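Local coordinates for uncharacterized TetR family protein (Streptomyces coelicolor A3, PDB 3IUV), which is of unknown function but, as a TetR-family protein, probably binds DNA as a dimer and regulates transcription, at residues R11-I16 with S46-F51; A19-V23 with T35-A40; L86-A91 with L175-I179; W128-G133 with V149-D153. All coordinates share one frame; numbering follows the deposited sequence.

Interaction 1: R11-I16 with S46-F51; sequences RRQRII and STTYHF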
loop_
_atom_site.group_PDB
_atom_site.type_symbol
_atom_site.label_atom_id
_atom_site.label_comp_id
_atom_site.label_asym_id
_atom_site.label_seq_id
_atom_site.Cartn_x
_atom_site.Cartn_y
_atom_site.Cartn_z
ATOM N N ARG A 11 10.154 14.416 26.503
ATOM C CA ARG A 11 11.451 14.240 25.909
ATOM C C ARG A 11 11.285 13.264 24.753
ATOM O O ARG A 11 11.602 13.586 23.610
ATOM C CB ARG A 11 12.429 13.680 26.928
ATOM C CG ARG A 11 13.391 12.674 26.327
ATOM C CD ARG A 11 14.557 13.323 25.611
ATOM N NE ARG A 11 14.255 14.673 25.153
ATOM C CZ ARG A 11 14.850 15.767 25.618
ATOM N NH1 ARG A 11 15.797 15.684 26.546
ATOM N NH2 ARG A 11 14.509 16.950 25.136
ATOM N N ARG A 12 10.750 12.081 25.056
ATOM C CA ARG A 12 10.689 10.993 24.080
ATOM C C ARG A 12 9.640 11.227 22.986
ATOM O O ARG A 12 9.727 10.680 21.883
ATOM C CB ARG A 12 10.482 9.641 24.783
ATOM C CG ARG A 12 9.047 9.148 24.886
ATOM C CD ARG A 12 8.986 7.602 24.989
ATOM N NE ARG A 12 7.797 7.063 24.309
ATOM C CZ ARG A 12 7.721 5.866 23.723
ATOM N NH1 ARG A 12 6.596 5.484 23.135
ATOM N NH2 ARG A 12 8.762 5.049 23.720
ATOM N N GLN A 13 8.652 12.053 23.297
ATOM C CA GLN A 13 7.652 12.423 22.326
ATOM C C GLN A 13 8.269 13.311 21.255
ATOM O O GLN A 13 8.081 13.091 20.046
ATOM C CB GLN A 13 6.529 13.182 23.023
ATOM C CG GLN A 13 5.328 13.446 22.132
ATOM C CD GLN A 13 4.717 12.166 21.615
ATOM O OE1 GLN A 13 4.573 11.182 22.356
ATOM N NE2 GLN A 13 4.360 12.162 20.338
ATOM N N ARG A 14 8.990 14.333 21.710
ATOM C CA ARG A 14 9.650 15.257 20.805
ATOM C C ARG A 14 10.451 14.443 19.836
ATOM O O ARG A 14 10.472 14.730 18.637
ATOM C CB ARG A 14 10.588 16.185 21.565
ATOM C CG ARG A 14 9.903 17.343 22.255
ATOM C CD ARG A 14 10.916 18.134 23.049
ATOM N NE ARG A 14 12.169 18.284 22.311
ATOM C CZ ARG A 14 13.241 18.905 22.790
ATOM N NH1 ARG A 14 13.205 19.431 24.004
ATOM N NH2 ARG A 14 14.350 19.001 22.063
ATOM N N ILE A 15 11.109 13.415 20.370
ATOM C CA ILE A 15 11.932 12.523 19.558
ATOM C C ILE A 15 11.102 11.791 18.484
ATOM O O ILE A 15 11.380 11.917 17.284
ATOM C CB ILE A 15 12.765 11.544 20.438
ATOM C CG1 ILE A 15 13.906 12.307 21.142
ATOM C CG2 ILE A 15 13.291 10.343 19.613
ATOM C CD1 ILE A 15 14.754 11.472 22.066
ATOM N N ILE A 16 10.080 11.055 18.914
ATOM C CA ILE A 16 9.211 10.321 17.999
ATOM C C ILE A 16 8.610 11.223 16.928
ATOM O O ILE A 16 8.565 10.870 15.741
ATOM C CB ILE A 16 8.079 9.660 18.764
ATOM C CG1 ILE A 16 8.659 8.572 19.672
ATOM C CG2 ILE A 16 7.054 9.095 17.797
ATOM C CD1 ILE A 16 7.642 7.929 20.575
ATOM N N SER A 46 20.170 11.252 24.238
ATOM C CA SER A 46 18.746 11.237 24.554
ATOM C C SER A 46 18.060 10.247 23.650
ATOM O O SER A 46 17.292 9.366 24.051
ATOM C CB SER A 46 18.139 12.598 24.207
ATOM O OG SER A 46 17.908 13.410 25.337
ATOM N N THR A 47 18.319 10.495 22.390
ATOM C CA THR A 47 17.841 9.722 21.289
ATOM C C THR A 47 18.047 8.229 21.559
ATOM O O THR A 47 17.123 7.416 21.427
ATOM C CB THR A 47 18.590 10.228 20.033
ATOM O OG1 THR A 47 17.702 11.055 19.261
ATOM C CG2 THR A 47 19.190 9.082 19.215
ATOM N N THR A 48 19.244 7.858 21.979
ATOM C CA THR A 48 19.516 6.449 22.143
ATOM C C THR A 48 19.018 5.938 23.512
ATOM O O THR A 48 18.679 4.762 23.685
ATOM C CB THR A 48 20.995 6.158 21.867
ATOM O OG1 THR A 48 21.798 6.751 22.887
ATOM C CG2 THR A 48 21.401 6.765 20.519
ATOM N N TYR A 49 18.946 6.844 24.472
ATOM C CA TYR A 49 18.476 6.515 25.806
ATOM C C TYR A 49 17.028 6.038 25.686
ATOM O O TYR A 49 16.576 5.112 26.358
ATOM C CB TYR A 49 18.607 7.753 26.699
ATOM C CG TYR A 49 18.020 7.617 28.077
ATOM C CD1 TYR A 49 18.430 6.602 28.925
ATOM C CD2 TYR A 49 17.057 8.523 28.535
ATOM C CE1 TYR A 49 17.898 6.478 30.187
ATOM C CE2 TYR A 49 16.515 8.407 29.789
ATOM C CZ TYR A 49 16.942 7.380 30.616
ATOM O OH TYR A 49 16.414 7.257 31.878
ATOM N N HIS A 50 16.316 6.649 24.764
ATOM C CA HIS A 50 14.949 6.259 24.523
ATOM C C HIS A 50 14.790 5.185 23.443
ATOM O O HIS A 50 13.820 4.445 23.450
ATOM C CB HIS A 50 14.122 7.500 24.215
ATOM C CG HIS A 50 14.001 8.415 25.387
ATOM N ND1 HIS A 50 13.243 8.106 26.491
ATOM C CD2 HIS A 50 14.582 9.617 25.648
ATOM C CE1 HIS A 50 13.341 9.080 27.378
ATOM N NE2 HIS A 50 14.144 10.007 26.884
ATOM N N PHE A 51 15.734 5.075 22.521
ATOM C CA PHE A 51 15.586 4.073 21.472
ATOM C C PHE A 51 16.920 3.486 21.102
ATOM O O PHE A 51 17.709 4.124 20.408
ATOM C CB PHE A 51 14.924 4.670 20.221
ATOM C CG PHE A 51 13.602 5.321 20.493
ATOM C CD1 PHE A 51 13.498 6.701 20.575
ATOM C CD2 PHE A 51 12.460 4.554 20.684
ATOM C CE1 PHE A 51 12.274 7.311 20.839
ATOM C CE2 PHE A 51 11.233 5.155 20.957
ATOM C CZ PHE A 51 11.140 6.537 21.037
#
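The imidazole of His50 carries the CB of Arg12 over one face, 3.8 Å from the ring centroid and 19° off the ring normal, a CH-pi contact. On its opposite face lies CD2 of Tyr49, from the same helix. The aliphatic part of Arg11 approaches this ring obliquely on its NE2 side, though its exact placement there is doubtful. At the edge of the Phe51 ring, near its plane, CG2 of Ile15 comes 3.4 Å from CE1. Ile16 reaches the same ring at a slant, its CG1 3.5 Å from CZ, and Arg12 NH2 lies 3.7 Å from Phe51 CE2, also obliquely. One face of the Arg12 guanidinium rests on CD1 of Ile16.

This is the packing of the first helix of the TetR DNA-binding domain against helix 44-50, the second helix of the predicted helix-turn-helix and so probably the recognition helix; the axes of the two short segments are 10.0 Å apart, at 100° to each other. The two branches of Ile15 go to different partners. With CG1 beside its own backbone N (chi1 -72°) and CD1 extended beyond it, that branch reaches Thr47, CD1 lying 3.6 Å from CA, while the CG2 branch is left for Phe51. Were His50 replaced by an alanine, the face under Arg12 CB would be gone, probably leaving that methylene without its aromatic partner. Arg11 NH1 ends 3.3 Å from Ser46 OG. Asp56 and Ala60 of helix 54-73 also touch Phe51, and Val42 packs on both Ile15 and Thr47.

Interaction 2: A19-V23 with T35-A40; sequences AIRVV and TVAAEA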
loop_
_atom_site.group_PDB
_atom_site.type_symbol
_atom_site.label_atom_id
_atom_site.label_comp_id
_atom_site.label_asym_id
_atom_site.label_seq_id
_atom_site.Cartn_x
_atom_site.Cartn_y
_atom_site.Cartn_z
ATOM N N ALA A 19 11.145 11.999 14.455
ATOM C CA ALA A 19 11.346 10.842 13.598
ATOM C C ALA A 19 10.259 10.908 12.553
ATOM O O ALA A 19 10.506 10.766 11.349
ATOM C CB ALA A 19 11.210 9.568 14.394
ATOM N N ILE A 20 9.048 11.141 13.040
ATOM C CA ILE A 20 7.889 11.309 12.188
ATOM C C ILE A 20 8.160 12.320 11.070
ATOM O O ILE A 20 8.005 12.003 9.893
ATOM C CB ILE A 20 6.629 11.660 13.030
ATOM C CG1 ILE A 20 5.846 10.379 13.347
ATOM C CG2 ILE A 20 5.739 12.673 12.322
ATOM C CD1 ILE A 20 4.812 10.519 14.472
ATOM N N ARG A 21 8.600 13.520 11.420
ATOM C CA ARG A 21 8.811 14.542 10.396
ATOM C C ARG A 21 9.956 14.205 9.439
ATOM O O ARG A 21 9.860 14.444 8.228
ATOM C CB ARG A 21 9.031 15.911 11.038
ATOM C CG ARG A 21 7.883 16.348 11.928
ATOM C CD ARG A 21 8.138 17.734 12.473
ATOM N NE ARG A 21 9.529 17.888 12.893
ATOM C CZ ARG A 21 10.012 17.476 14.064
ATOM N NH1 ARG A 21 9.214 16.876 14.943
ATOM N NH2 ARG A 21 11.295 17.662 14.357
ATOM N N VAL A 22 11.032 13.649 9.984
ATOM C CA VAL A 22 12.174 13.267 9.171
ATOM C C VAL A 22 11.754 12.368 7.990
ATOM O O VAL A 22 12.277 12.510 6.887
ATOM C CB VAL A 22 13.301 12.621 10.038
ATOM C CG1 VAL A 22 14.420 12.058 9.171
ATOM C CG2 VAL A 22 13.871 13.641 11.018
ATOM N N VAL A 23 10.780 11.487 8.202
ATOM C CA VAL A 23 10.470 10.440 7.219
ATOM C C VAL A 23 9.492 10.798 6.084
ATOM O O VAL A 23 9.749 10.486 4.925
ATOM C CB VAL A 23 9.961 9.174 7.910
ATOM C CG1 VAL A 23 11.056 8.562 8.764
ATOM C CG2 VAL A 23 8.760 9.506 8.746
ATOM N N THR A 35 20.040 11.724 12.712
ATOM C CA THR A 35 19.214 12.655 11.932
ATOM C C THR A 35 17.965 13.045 12.693
ATOM O O THR A 35 17.472 14.171 12.591
ATOM C CB THR A 35 18.758 12.064 10.592
ATOM O OG1 THR A 35 19.736 11.135 10.109
ATOM C CG2 THR A 35 18.573 13.180 9.587
ATOM N N VAL A 36 17.440 12.083 13.436
ATOM C CA VAL A 36 16.388 12.347 14.397
ATOM C C VAL A 36 16.893 13.250 15.531
ATOM O O VAL A 36 16.172 14.123 16.003
ATOM C CB VAL A 36 15.856 11.036 14.968
ATOM C CG1 VAL A 36 14.485 11.248 15.579
ATOM C CG2 VAL A 36 15.774 9.999 13.863
ATOM N N ALA A 37 18.130 13.049 15.971
ATOM C CA ALA A 37 18.689 13.915 17.008
ATOM C C ALA A 37 18.748 15.353 16.499
ATOM O O ALA A 37 18.268 16.281 17.145
ATOM C CB ALA A 37 20.065 13.437 17.432
ATOM N N ALA A 38 19.336 15.526 15.323
ATOM C CA ALA A 38 19.347 16.828 14.672
ATOM C C ALA A 38 17.945 17.430 14.636
ATOM O O ALA A 38 17.716 18.500 15.201
ATOM C CB ALA A 38 19.921 16.720 13.258
ATOM N N GLU A 39 17.006 16.746 13.984
ATOM C CA GLU A 39 15.670 17.319 13.810
ATOM C C GLU A 39 15.014 17.692 15.127
ATOM O O GLU A 39 14.245 18.650 15.185
ATOM C CB GLU A 39 14.738 16.406 12.998
ATOM C CG GLU A 39 14.336 16.972 11.625
ATOM C CD GLU A 39 14.017 18.472 11.656
ATOM O OE1 GLU A 39 14.969 19.294 11.638
ATOM O OE2 GLU A 39 12.813 18.828 11.681
ATOM N N ALA A 40 15.327 16.944 16.184
ATOM C CA ALA A 40 14.678 17.140 17.474
ATOM C C ALA A 40 15.401 18.180 18.318
ATOM O O ALA A 40 14.894 18.594 19.364
ATOM C CB ALA A 40 14.576 15.815 18.227
#
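Val22 and Ala19 of the first helix pack on helix 33-40, the first helix of the predicted helix-turn-helix, in the three-helix DNA-binding domain of the TetR family. The short axes pass 9.2 Å apart at 106°.

The apolar part has two centres. Val36 CG1 lies 3.9 Å from Ala19 CB and 3.6 Å from Ala19 N, pressed against the helix itself. The second centre is Val22: its CG2, beside the backbone N while CG1 takes the anti position (chi1 173°), comes 3.4 Å from Glu39 CG, the two side chains passing each other in opposite directions. Leu31 in the preceding loop touches Ala19, Val22 and Val36, and Leu57 of helix 54-73 reaches Ala19 and Val36.

The polar part is a salt bridge on the solvent-exposed side. The Arg21 chain bends at chi3, bringing its guanidinium to Glu39, whose own chain is bent at chi2. NH2 of Arg21 donates to OE2 of Glu39 over 3.3 Å in a nearly straight bond (161°); the acceptor lies in the guanidinium plane, but the donor meets OE2 from above the carboxylate plane.

Interaction 3: L86-A91 with L175-I179; sequences LSGELA and LTRLI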
loop_
_atom_site.group_PDB
_atom_site.type_symbol
_atom_site.label_atom_id
_atom_site.label_comp_id
_atom_site.label_asym_id
_atom_site.label_seq_id
_atom_site.Cartn_x
_atom_site.Cartn_y
_atom_site.Cartn_z
ATOM N N LEU A 86 -23.596 1.405 9.441
ATOM C CA LEU A 86 -22.212 0.960 9.382
ATOM C C LEU A 86 -21.401 1.628 8.269
ATOM O O LEU A 86 -20.342 2.196 8.528
ATOM C CB LEU A 86 -22.138 -0.557 9.236
ATOM C CG LEU A 86 -20.667 -0.984 9.240
ATOM C CD1 LEU A 86 -19.952 -0.290 10.417
ATOM C CD2 LEU A 86 -20.500 -2.512 9.291
ATOM N N SER A 87 -21.892 1.520 7.037
ATOM C CA SER A 87 -21.274 2.149 5.873
ATOM C C SER A 87 -21.002 3.605 6.137
ATOM O O SER A 87 -19.877 4.086 5.962
ATOM C CB SER A 87 -22.205 2.065 4.667
ATOM O OG SER A 87 -22.435 0.718 4.311
ATOM N N GLY A 88 -22.057 4.306 6.537
ATOM C CA GLY A 88 -21.971 5.723 6.832
ATOM C C GLY A 88 -20.872 6.047 7.815
ATOM O O GLY A 88 -20.079 6.957 7.574
ATOM N N GLU A 89 -20.819 5.299 8.918
ATOM C CA GLU A 89 -19.848 5.551 9.985
ATOM C C GLU A 89 -18.416 5.336 9.520
ATOM O O GLU A 89 -17.525 6.124 9.845
ATOM C CB GLU A 89 -20.143 4.673 11.213
ATOM C CG GLU A 89 -21.212 5.242 12.151
ATOM C CD GLU A 89 -20.764 6.508 12.874
ATOM O OE1 GLU A 89 -21.255 7.591 12.519
ATOM O OE2 GLU A 89 -19.915 6.429 13.785
ATOM N N LEU A 90 -18.198 4.257 8.769
ATOM C CA LEU A 90 -16.879 3.973 8.225
ATOM C C LEU A 90 -16.421 5.050 7.247
ATOM O O LEU A 90 -15.273 5.462 7.286
ATOM C CB LEU A 90 -16.853 2.605 7.548
ATOM C CG LEU A 90 -16.897 1.431 8.532
ATOM C CD1 LEU A 90 -17.182 0.116 7.813
ATOM C CD2 LEU A 90 -15.607 1.356 9.340
ATOM N N ALA A 91 -17.318 5.516 6.380
ATOM C CA ALA A 91 -16.948 6.524 5.395
ATOM C C ALA A 91 -16.538 7.812 6.081
ATOM O O ALA A 91 -15.746 8.585 5.534
ATOM C CB ALA A 91 -18.083 6.778 4.410
ATOM N N LEU A 175 -18.643 0.556 0.418
ATOM C CA LEU A 175 -18.772 -0.128 1.688
ATOM C C LEU A 175 -20.131 -0.823 1.838
ATOM O O LEU A 175 -20.201 -2.006 2.210
ATOM C CB LEU A 175 -18.496 0.856 2.828
ATOM C CG LEU A 175 -17.067 1.450 2.795
ATOM C CD1 LEU A 175 -16.881 2.621 3.758
ATOM C CD2 LEU A 175 -16.032 0.401 3.082
ATOM N N THR A 176 -21.204 -0.109 1.517
ATOM C CA THR A 176 -22.559 -0.678 1.591
ATOM C C THR A 176 -22.704 -1.985 0.805
ATOM O O THR A 176 -23.438 -2.891 1.215
ATOM C CB THR A 176 -23.622 0.320 1.083
ATOM O OG1 THR A 176 -23.641 1.481 1.924
ATOM C CG2 THR A 176 -25.008 -0.326 1.071
ATOM N N ARG A 177 -22.002 -2.085 -0.324
ATOM C CA ARG A 177 -22.088 -3.288 -1.153
ATOM C C ARG A 177 -21.462 -4.522 -0.526
ATOM O O ARG A 177 -21.797 -5.648 -0.878
ATOM C CB ARG A 177 -21.438 -3.034 -2.495
ATOM C CG ARG A 177 -22.188 -2.033 -3.329
ATOM C CD ARG A 177 -21.356 -1.673 -4.519
ATOM N NE ARG A 177 -21.953 -0.601 -5.302
ATOM C CZ ARG A 177 -21.788 -0.455 -6.618
ATOM N NH1 ARG A 177 -21.038 -1.321 -7.300
ATOM N NH2 ARG A 177 -22.371 0.562 -7.248
ATOM N N LEU A 178 -20.525 -4.303 0.379
ATOM C CA LEU A 178 -19.846 -5.399 1.025
ATOM C C LEU A 178 -20.654 -5.818 2.230
ATOM O O LEU A 178 -20.417 -6.864 2.815
ATOM C CB LEU A 178 -18.460 -4.955 1.464
ATOM C CG LEU A 178 -17.677 -4.345 0.305
ATOM C CD1 LEU A 178 -16.549 -3.465 0.818
ATOM C CD2 LEU A 178 -17.162 -5.454 -0.596
ATOM N N ILE A 179 -21.616 -4.988 2.600
ATOM C CA ILE A 179 -22.440 -5.276 3.752
ATOM C C ILE A 179 -23.740 -5.932 3.266
ATOM O O ILE A 179 -24.442 -5.391 2.404
ATOM C CB ILE A 179 -22.641 -3.982 4.588
ATOM C CG1 ILE A 179 -21.279 -3.473 5.075
ATOM C CG2 ILE A 179 -23.577 -4.199 5.777
ATOM C CD1 ILE A 179 -21.335 -2.146 5.785
#
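Leu175 begins the second segment with its CA–CB bond pointing toward helix 86-98, and its CD1 reaches two residues there, lying 3.8 Å from Leu90 CB and 4.4 Å from Ala91 CB.

Thr176 carries the polar link. Ser87 OG donates to Thr176 OG1 at 2.8 Å, and Thr176 OG1 is in turn bonded to the backbone O of Arg172 one turn earlier. The buried serine hydroxyl, set beside its own backbone N (chi1 -63°), is thereby tied through the threonine to the other helix. With a valine at the position of Ser87, Thr176 OG1 would probably be left without its donor and the two helices without this polar tie.

Past the end of the helix, Ile179 turns back toward helix 86-98. Its CD1 touches both Ser87 OG, at 3.4 Å, and Leu86 CD2, at 3.6 Å, so the methyl sits beside the hydroxyl and the leucine together.

The contact joins helix 86-98 to helix 168-178, the last modelled helix, in the C-terminal domain. Helix 142-161 backs it, with Leu148 touching both Leu90 and Leu175, while Leu178 on another side of helix 168-178 packs on Leu178 of the second subunit.

Interaction 4: W128-G133 with V149-D153; sequences WAEGVG and VAVLD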
loop_
_atom_site.group_PDB
_atom_site.type_symbol
_atom_site.label_atom_id
_atom_site.label_comp_id
_atom_site.label_asym_id
_atom_site.label_seq_id
_atom_site.Cartn_x
_atom_site.Cartn_y
_atom_site.Cartn_z
ATOM N N TRP A 128 -2.950 -2.060 12.829
ATOM C CA TRP A 128 -3.967 -1.278 12.135
ATOM C C TRP A 128 -5.322 -1.987 12.184
ATOM O O TRP A 128 -6.179 -1.665 13.004
ATOM C CB TRP A 128 -3.540 -1.085 10.673
ATOM C CG TRP A 128 -4.296 -0.039 9.909
ATOM C CD1 TRP A 128 -4.030 1.296 9.877
ATOM C CD2 TRP A 128 -5.410 -0.240 9.037
ATOM N NE1 TRP A 128 -4.915 1.942 9.048
ATOM C CE2 TRP A 128 -5.778 1.014 8.524
ATOM C CE3 TRP A 128 -6.134 -1.358 8.641
ATOM C CZ2 TRP A 128 -6.836 1.179 7.641
ATOM C CZ3 TRP A 128 -7.184 -1.191 7.766
ATOM C CH2 TRP A 128 -7.525 0.061 7.276
ATOM N N ALA A 129 -5.504 -2.965 11.302
ATOM C CA ALA A 129 -6.812 -3.580 11.106
ATOM C C ALA A 129 -7.160 -4.637 12.151
ATOM O O ALA A 129 -8.221 -5.246 12.093
ATOM C CB ALA A 129 -6.918 -4.153 9.721
ATOM N N GLU A 130 -6.276 -4.832 13.119
ATOM C CA GLU A 130 -6.547 -5.767 14.198
ATOM C C GLU A 130 -7.742 -5.335 15.046
ATOM O O GLU A 130 -8.619 -6.138 15.343
ATOM C CB GLU A 130 -5.315 -5.945 15.083
ATOM C CG GLU A 130 -5.235 -7.325 15.708
ATOM C CD GLU A 130 -5.539 -8.401 14.702
ATOM O OE1 GLU A 130 -4.618 -8.788 13.939
ATOM O OE2 GLU A 130 -6.706 -8.853 14.676
ATOM N N GLY A 131 -7.767 -4.067 15.443
ATOM C CA GLY A 131 -8.849 -3.551 16.262
ATOM C C GLY A 131 -10.090 -3.288 15.426
ATOM O O GLY A 131 -11.221 -3.593 15.852
ATOM N N VAL A 132 -9.865 -2.721 14.239
ATOM C CA VAL A 132 -10.903 -2.456 13.251
ATOM C C VAL A 132 -11.604 -3.760 12.875
ATOM O O VAL A 132 -12.831 -3.906 13.035
ATOM C CB VAL A 132 -10.267 -1.793 11.994
ATOM C CG1 VAL A 132 -11.243 -1.728 10.807
ATOM C CG2 VAL A 132 -9.716 -0.418 12.350
ATOM N N GLY A 133 -10.808 -4.716 12.408
ATOM C CA GLY A 133 -11.289 -6.049 12.079
ATOM C C GLY A 133 -11.993 -6.756 13.222
ATOM O O GLY A 133 -13.053 -7.346 13.033
ATOM N N VAL A 149 -12.206 -4.177 5.780
ATOM C CA VAL A 149 -10.830 -3.792 6.011
ATOM C C VAL A 149 -10.013 -3.642 4.709
ATOM O O VAL A 149 -9.317 -2.650 4.506
ATOM C CB VAL A 149 -10.175 -4.802 6.936
ATOM C CG1 VAL A 149 -8.636 -4.682 6.900
ATOM C CG2 VAL A 149 -10.732 -4.633 8.358
ATOM N N ALA A 150 -10.092 -4.628 3.832
ATOM C CA ALA A 150 -9.323 -4.590 2.601
ATOM C C ALA A 150 -9.659 -3.336 1.765
ATOM O O ALA A 150 -8.801 -2.733 1.106
ATOM C CB ALA A 150 -9.573 -5.859 1.793
ATOM N N VAL A 151 -10.916 -2.936 1.803
ATOM C CA VAL A 151 -11.331 -1.808 0.996
ATOM C C VAL A 151 -10.971 -0.460 1.642
ATOM O O VAL A 151 -10.642 0.487 0.937
ATOM C CB VAL A 151 -12.810 -1.909 0.625
ATOM C CG1 VAL A 151 -13.699 -1.544 1.819
ATOM C CG2 VAL A 151 -13.085 -1.046 -0.561
ATOM N N LEU A 152 -10.985 -0.384 2.971
ATOM C CA LEU A 152 -10.451 0.800 3.634
ATOM C C LEU A 152 -9.061 1.127 3.097
ATOM O O LEU A 152 -8.818 2.227 2.594
ATOM C CB LEU A 152 -10.410 0.633 5.146
ATOM C CG LEU A 152 -11.771 0.813 5.846
ATOM C CD1 LEU A 152 -12.615 -0.451 5.791
ATOM C CD2 LEU A 152 -11.604 1.233 7.303
ATOM N N ASP A 153 -8.159 0.159 3.190
ATOM C CA ASP A 153 -6.801 0.321 2.682
ATOM C C ASP A 153 -6.753 0.708 1.214
ATOM O O ASP A 153 -6.043 1.637 0.838
ATOM C CB ASP A 153 -5.992 -0.958 2.893
ATOM C CG ASP A 153 -4.911 -0.801 3.941
ATOM O OD1 ASP A 153 -4.563 0.352 4.285
ATOM O OD2 ASP A 153 -4.409 -1.838 4.414
#
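Trp128 reaches from helix 121-139 to helix 142-161, and its side chain can be followed outward. From CB, which points toward the other helix, CG lies anti to the backbone N (chi1 -166°), and this sends the indole across the gap with its six-membered ring leading. CZ3 comes first to a partner, Val149 CG1, at 3.9 Å. CH2, farthest out, presses on Leu152 CB at 3.6 Å. Both partners stand at the ring edge, near its plane. CZ2 has Asp153 OD1 4.1 Å away, over one face; the carboxylate plane is only 10° from that of the indole, so the acid lies almost parallel to the ring, offset toward its rim.

These two helices follow each other in the TetR C-terminal domain; the axes of the short segments, 11.0 Å apart, make an angle of 133°. Val149 acts here as a knob in a hole formed by Trp128, Ala129, Val132 and Gly133. Its branches divide the work: CG1 lies 3.3 Å from Ala129 CB and faces Trp128, while CG2 touches Val132 CG1 at 3.8 Å and the CA of Gly133 at 4.0 Å. Gly133, without a side chain, brings its backbone directly against that methyl.

Trp128 also stacks with Phe69 and touches Asn66, both on helix 54-73, which ties this contact to the helix leading out of the DNA-binding domain. On helix 142-161, Val149 packs on Gln158 and Asp153 on Leu157, both of the second subunit.

How the interactions relate
The four contacts fall into two pairs. Interactions 1 and 2 share helix 11-24, their centres 10 Å apart, and hold the two helices of the predicted helix-turn-helix against it; Arg14 NH2 probably bonds to Ala40 O at 2.8 Å, linking the two sites. Interactions 3 and 4 lie in the C-terminal domain, centres 13 Å apart. They meet where Leu175 CD2 touches Val151 CG1 at 3.3 Å, and both reach the second subunit. Between the pairs nothing touches: interactions 2 and 4 stay about 14 Å apart at their nearest atoms, and the centres of interactions 1 and 3 are 40 Å apart. Helix 54-73 borders interactions 1, 2 and 4, bridging the two domains.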